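Local coordinates for hypothetical protein TTHA0179 (Thermus thermophilus, PDB 2DPW) that is of unknown function but probably acts as a nucleotidyltransferase of the MobA-like kind, at residues 112-117 / 208-213; 86-91 / 148-153. One frame throughout, in Å; residues are numbered along the deposited sequence.

Interaction 1: residues 112-117 / 208-213; sequences AALVYP and VEARAL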
loop_
_atom_site.group_PDB
_atom_site.type_symbol
_atom_site.label_atom_id
_atom_site.label_comp_id
_atom_site.label_asym_id
_atom_site.label_seq_id
_atom_site.Cartn_x
_atom_site.Cartn_y
_atom_site.Cartn_z
ATOM N N ALA A 112 11.618 11.501 3.075
ATOM C CA ALA A 112 11.482 10.717 4.311
ATOM C C ALA A 112 11.649 9.216 4.068
ATOM O O ALA A 112 11.250 8.694 3.023
ATOM C CB ALA A 112 10.122 10.988 4.968
ATOM N N ALA A 113 12.243 8.536 5.046
ATOM C CA ALA A 113 12.485 7.098 4.986
ATOM C C ALA A 113 11.226 6.361 4.577
ATOM O O ALA A 113 11.264 5.365 3.849
ATOM C CB ALA A 113 12.929 6.600 6.344
ATOM N N LEU A 114 10.102 6.869 5.053
ATOM C CA LEU A 114 8.835 6.250 4.775
ATOM C C LEU A 114 7.760 7.287 4.496
ATOM O O LEU A 114 7.574 8.216 5.275
ATOM C CB LEU A 114 8.451 5.384 5.972
ATOM C CG LEU A 114 7.126 4.638 5.925
ATOM C CD1 LEU A 114 7.221 3.394 6.767
ATOM C CD2 LEU A 114 6.010 5.550 6.397
ATOM N N VAL A 115 7.067 7.127 3.370
ATOM C CA VAL A 115 5.987 8.030 3.007
ATOM C C VAL A 115 4.755 7.206 2.641
ATOM O O VAL A 115 4.816 6.308 1.806
ATOM C CB VAL A 115 6.388 8.953 1.839
ATOM C CG1 VAL A 115 5.245 9.923 1.506
ATOM C CG2 VAL A 115 7.634 9.736 2.223
ATOM N N TYR A 116 3.633 7.512 3.281
ATOM C CA TYR A 116 2.399 6.791 3.032
ATOM C C TYR A 116 1.281 7.641 2.474
ATOM O O TYR A 116 0.684 8.443 3.186
ATOM C CB TYR A 116 1.914 6.153 4.313
ATOM C CG TYR A 116 0.659 5.362 4.124
ATOM C CD1 TYR A 116 0.543 4.474 3.065
ATOM C CD2 TYR A 116 -0.388 5.458 5.031
ATOM C CE1 TYR A 116 -0.575 3.691 2.912
ATOM C CE2 TYR A 116 -1.514 4.678 4.896
ATOM C CZ TYR A 116 -1.603 3.796 3.834
ATOM O OH TYR A 116 -2.711 3.010 3.688
ATOM N N PRO A 117 0.973 7.464 1.185
ATOM C CA PRO A 117 -0.095 8.238 0.539
ATOM C C PRO A 117 -1.494 7.971 1.102
ATOM O O PRO A 117 -1.909 6.821 1.245
ATOM C CB PRO A 117 0.013 7.857 -0.945
ATOM C CG PRO A 117 1.131 6.914 -1.082
ATOM C CD PRO A 117 1.774 6.669 0.239
ATOM N N VAL A 208 12.421 6.239 12.528
ATOM C CA VAL A 208 12.713 6.818 11.219
ATOM C C VAL A 208 11.669 7.889 10.889
ATOM O O VAL A 208 10.602 7.930 11.513
ATOM C CB VAL A 208 12.696 5.734 10.133
ATOM C CG1 VAL A 208 13.803 4.744 10.388
ATOM C CG2 VAL A 208 11.356 5.025 10.124
ATOM N N GLU A 209 11.979 8.767 9.935
ATOM C CA GLU A 209 11.024 9.806 9.553
ATOM C C GLU A 209 9.898 9.161 8.758
ATOM O O GLU A 209 10.137 8.426 7.795
ATOM C CB GLU A 209 11.680 10.903 8.710
ATOM C CG GLU A 209 10.761 12.104 8.543
ATOM C CD GLU A 209 11.440 13.290 7.903
ATOM O OE1 GLU A 209 12.690 13.298 7.874
ATOM O OE2 GLU A 209 10.722 14.213 7.445
ATOM N N ALA A 210 8.668 9.431 9.169
ATOM C CA ALA A 210 7.511 8.847 8.508
ATOM C C ALA A 210 6.519 9.939 8.213
ATOM O O ALA A 210 6.111 10.666 9.117
ATOM C CB ALA A 210 6.872 7.803 9.405
ATOM N N ARG A 211 6.126 10.053 6.950
ATOM C CA ARG A 211 5.172 11.069 6.574
ATOM C C ARG A 211 4.091 10.553 5.655
ATOM O O ARG A 211 4.273 9.543 4.989
ATOM C CB ARG A 211 5.906 12.250 5.934
ATOM C CG ARG A 211 6.719 13.027 6.945
ATOM C CD ARG A 211 7.262 14.306 6.379
ATOM N NE ARG A 211 6.217 15.283 6.091
ATOM C CZ ARG A 211 6.462 16.482 5.569
ATOM N NH1 ARG A 211 7.718 16.834 5.287
ATOM N NH2 ARG A 211 5.460 17.328 5.326
ATOM N N ALA A 212 2.952 11.242 5.646
ATOM C CA ALA A 212 1.833 10.871 4.781
ATOM C C ALA A 212 1.807 11.821 3.601
ATOM O O ALA A 212 2.293 12.946 3.692
ATOM C CB ALA A 212 0.524 10.970 5.531
ATOM N N LEU A 213 1.257 11.363 2.488
ATOM C CA LEU A 213 1.155 12.200 1.303
ATOM C C LEU A 213 -0.305 12.246 0.892
ATOM O O LEU A 213 -0.870 11.229 0.472
ATOM C CB LEU A 213 1.977 11.630 0.141
ATOM C CG LEU A 213 1.925 12.431 -1.173
ATOM C CD1 LEU A 213 2.760 13.667 -1.020
ATOM C CD2 LEU A 213 2.449 11.612 -2.354
#
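Segments 112-117 and 208-213 run parallel, joined by four backbone hydrogen bonds in which Leu114 and Tyr116 use both their N-H and C=O groups. Arg211 N reaches Leu114 O at 2.9 Å in the carbonyl plane, whereas Leu213 N approaches Tyr116 O from above the Tyr116 carbonyl plane. Side chains alternate between the faces. Leu114 and Ala210 share one face with Tyr116 and Ala212: CG of Leu114 is anti to its backbone N (chi1 179°), and its CD2 branch lies 3.9 Å from Ala210 CB. CG of Tyr116 is also anti to the backbone N (chi1 -179°); the ring leads away from the partner strand, and its OH bonds to Gly146 O. On the other face, Val115 sets CG1 anti to N, 3.9 Å from Leu213 CB, the two side chains crossing obliquely; Leu213, its CG likewise anti to N, lies against Phe104 of helix 99-108. Arg211 starts from this face, but its end leads away from strand 114-117, and NE forms a salt bridge with Glu199 OE2. Before the strands, Ala112 CB rests on Glu209 CG at 3.8 Å. Strand 210-214 thus extends, in parallel, the central mixed sheet of an alpha/beta fold, consistent with GT-A-like nucleotidyltransferases.

Interaction 2: residues 86-91 / 148-153; sequences RVLVAT and LLLLDK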
loop_
_atom_site.group_PDB
_atom_site.type_symbol
_atom_site.label_atom_id
_atom_site.label_comp_id
_atom_site.label_asym_id
_atom_site.label_seq_id
_atom_site.Cartn_x
_atom_site.Cartn_y
_atom_site.Cartn_z
ATOM N N ARG A 86 15.192 4.335 -3.298
ATOM C CA ARG A 86 13.838 4.610 -2.833
ATOM C C ARG A 86 12.933 3.712 -3.660
ATOM O O ARG A 86 13.028 3.702 -4.886
ATOM C CB ARG A 86 13.466 6.071 -3.053
ATOM C CG ARG A 86 12.362 6.541 -2.129
ATOM C CD ARG A 86 12.112 8.049 -2.203
ATOM N NE ARG A 86 11.549 8.446 -3.494
ATOM C CZ ARG A 86 11.026 9.643 -3.753
ATOM N NH1 ARG A 86 10.987 10.573 -2.804
ATOM N NH2 ARG A 86 10.542 9.910 -4.960
ATOM N N VAL A 87 12.078 2.944 -2.987
ATOM C CA VAL A 87 11.175 2.017 -3.661
ATOM C C VAL A 87 9.710 2.197 -3.316
ATOM O O VAL A 87 9.346 2.454 -2.168
ATOM C CB VAL A 87 11.553 0.555 -3.358
ATOM C CG1 VAL A 87 10.520 -0.401 -3.963
ATOM C CG2 VAL A 87 12.937 0.262 -3.920
ATOM N N LEU A 88 8.873 2.051 -4.334
ATOM C CA LEU A 88 7.445 2.174 -4.159
ATOM C C LEU A 88 6.832 0.793 -4.040
ATOM O O LEU A 88 7.010 -0.068 -4.897
ATOM C CB LEU A 88 6.824 2.920 -5.332
ATOM C CG LEU A 88 5.301 3.037 -5.277
ATOM C CD1 LEU A 88 4.877 3.733 -3.993
ATOM C CD2 LEU A 88 4.811 3.800 -6.483
ATOM N N VAL A 89 6.115 0.582 -2.954
ATOM C CA VAL A 89 5.491 -0.696 -2.736
ATOM C C VAL A 89 4.021 -0.590 -3.035
ATOM O O VAL A 89 3.401 0.447 -2.799
ATOM C CB VAL A 89 5.661 -1.154 -1.292
ATOM C CG1 VAL A 89 5.050 -2.537 -1.113
ATOM C CG2 VAL A 89 7.132 -1.155 -0.936
ATOM N N ALA A 90 3.470 -1.676 -3.555
ATOM C CA ALA A 90 2.057 -1.726 -3.879
ATOM C C ALA A 90 1.514 -3.142 -3.827
ATOM O O ALA A 90 2.234 -4.114 -4.080
ATOM C CB ALA A 90 1.819 -1.145 -5.254
ATOM N N THR A 91 0.239 -3.243 -3.477
ATOM C CA THR A 91 -0.445 -4.526 -3.446
ATOM C C THR A 91 -0.972 -4.774 -4.867
ATOM O O THR A 91 -1.198 -3.829 -5.625
ATOM C CB THR A 91 -1.627 -4.502 -2.479
ATOM O OG1 THR A 91 -2.565 -3.499 -2.897
ATOM C CG2 THR A 91 -1.149 -4.206 -1.080
ATOM N N LEU A 148 -0.329 1.838 -1.360
ATOM C CA LEU A 148 1.012 2.135 -1.835
ATOM C C LEU A 148 1.832 2.586 -0.652
ATOM O O LEU A 148 1.311 3.203 0.274
ATOM C CB LEU A 148 0.997 3.274 -2.861
ATOM C CG LEU A 148 0.294 3.163 -4.219
ATOM C CD1 LEU A 148 0.562 4.462 -4.956
ATOM C CD2 LEU A 148 0.793 1.969 -5.049
ATOM N N LEU A 149 3.117 2.274 -0.695
ATOM C CA LEU A 149 4.035 2.681 0.355
ATOM C C LEU A 149 5.391 2.966 -0.270
ATOM O O LEU A 149 6.006 2.092 -0.888
ATOM C CB LEU A 149 4.186 1.597 1.415
ATOM C CG LEU A 149 4.958 2.033 2.662
ATOM C CD1 LEU A 149 4.145 3.046 3.461
ATOM C CD2 LEU A 149 5.248 0.815 3.505
ATOM N N LEU A 150 5.846 4.198 -0.101
ATOM C CA LEU A 150 7.115 4.653 -0.643
ATOM C C LEU A 150 8.230 4.536 0.416
ATOM O O LEU A 150 8.189 5.192 1.462
ATOM C CB LEU A 150 6.945 6.100 -1.111
ATOM C CG LEU A 150 8.111 6.753 -1.842
ATOM C CD1 LEU A 150 8.662 5.828 -2.920
ATOM C CD2 LEU A 150 7.628 8.057 -2.437
ATOM N N LEU A 151 9.232 3.703 0.145
ATOM C CA LEU A 151 10.308 3.500 1.113
ATOM C C LEU A 151 11.713 3.792 0.654
ATOM O O LEU A 151 12.068 3.606 -0.509
ATOM C CB LEU A 151 10.347 2.055 1.609
ATOM C CG LEU A 151 9.126 1.352 2.174
ATOM C CD1 LEU A 151 9.526 -0.079 2.433
ATOM C CD2 LEU A 151 8.609 2.055 3.445
ATOM N N ASP A 152 12.522 4.231 1.605
ATOM C CA ASP A 152 13.921 4.454 1.342
ATOM C C ASP A 152 14.513 3.204 1.983
ATOM O O ASP A 152 14.745 3.177 3.191
ATOM C CB ASP A 152 14.419 5.684 2.063
ATOM C CG ASP A 152 15.833 5.995 1.710
ATOM O OD1 ASP A 152 16.052 6.569 0.623
ATOM O OD2 ASP A 152 16.733 5.636 2.497
ATOM N N LYS A 153 14.694 2.160 1.171
ATOM C CA LYS A 153 15.229 0.869 1.620
ATOM C C LYS A 153 16.281 1.067 2.702
ATOM O O LYS A 153 16.154 0.542 3.814
ATOM C CB LYS A 153 15.895 0.105 0.474
ATOM C CG LYS A 153 16.627 -1.140 0.976
ATOM C CD LYS A 153 17.254 -1.956 -0.132
ATOM C CE LYS A 153 17.920 -3.193 0.436
ATOM N NZ LYS A 153 18.653 -3.979 -0.577
#
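Arg86 opens the antiparallel pairing of strands 86-91 and 148-152, and its side chain runs obliquely across Leu150. CB lies near Leu151 O, and CG, anti to the backbone N (chi1 -157°), approaches the same carbonyl. CG also comes to 3.9 Å from Leu150 CD1. CD passes that methyl more loosely. A bend at chi3 (68°) then brings NE near both Leu150 methyls and lays the guanidinium flat against CD2, which sits 4.0 Å from CZ, over the centre of the plane. At the tip, NH2 bonds to Leu106 O, near the end of helix 99-108. Strand 86-91 lies between parallel strand 4-8 and antiparallel strand 148-152, so this contact marks a change of strand direction within the mixed central sheet of the MobA-like domain. Val87 pairs with Leu151 and Val89 with Leu149 as hydrogen-bonded pairs; the bond from Leu151 N to Val87 O is nearly straight (177°). On the Arg86 face, Leu88 CD1 reaches Leu148 CB, while Leu148 CD2 meets Ala90 CB at 3.3 Å. On the opposite face, Val89 CB packs against Leu149 CB at 4.1 Å. Asp152 N-caps helix 153-156, its OD2 hydrogen-bonded to Ser154 OG and Leu155 N.

After strands 4-8 and 48-52 and helix 72-81, the chain enters strand 86-91, then passes through helix 99-108 into 112-117. After helix 121-127 and strands 136-138 and 141-145 it comes back along 148-153, where interaction 2 closes a loop of 56 intervening residues. Further helices lead to 208-213, where interaction 1 closes its own loop of 90 residues. The segments alternate, so the two closures cross rather than nest. Strands 114-120 and 148-152 are antiparallel neighbours: probable hydrogen bonds join Ala113 O to Asp152 N and Val115 N to Leu150 O. Together the contacts line up 86-91, 148-152, 114-120 and 210-214 in one sheet, joining the strand that follows helix 195-206 to those flanking helix 99-108.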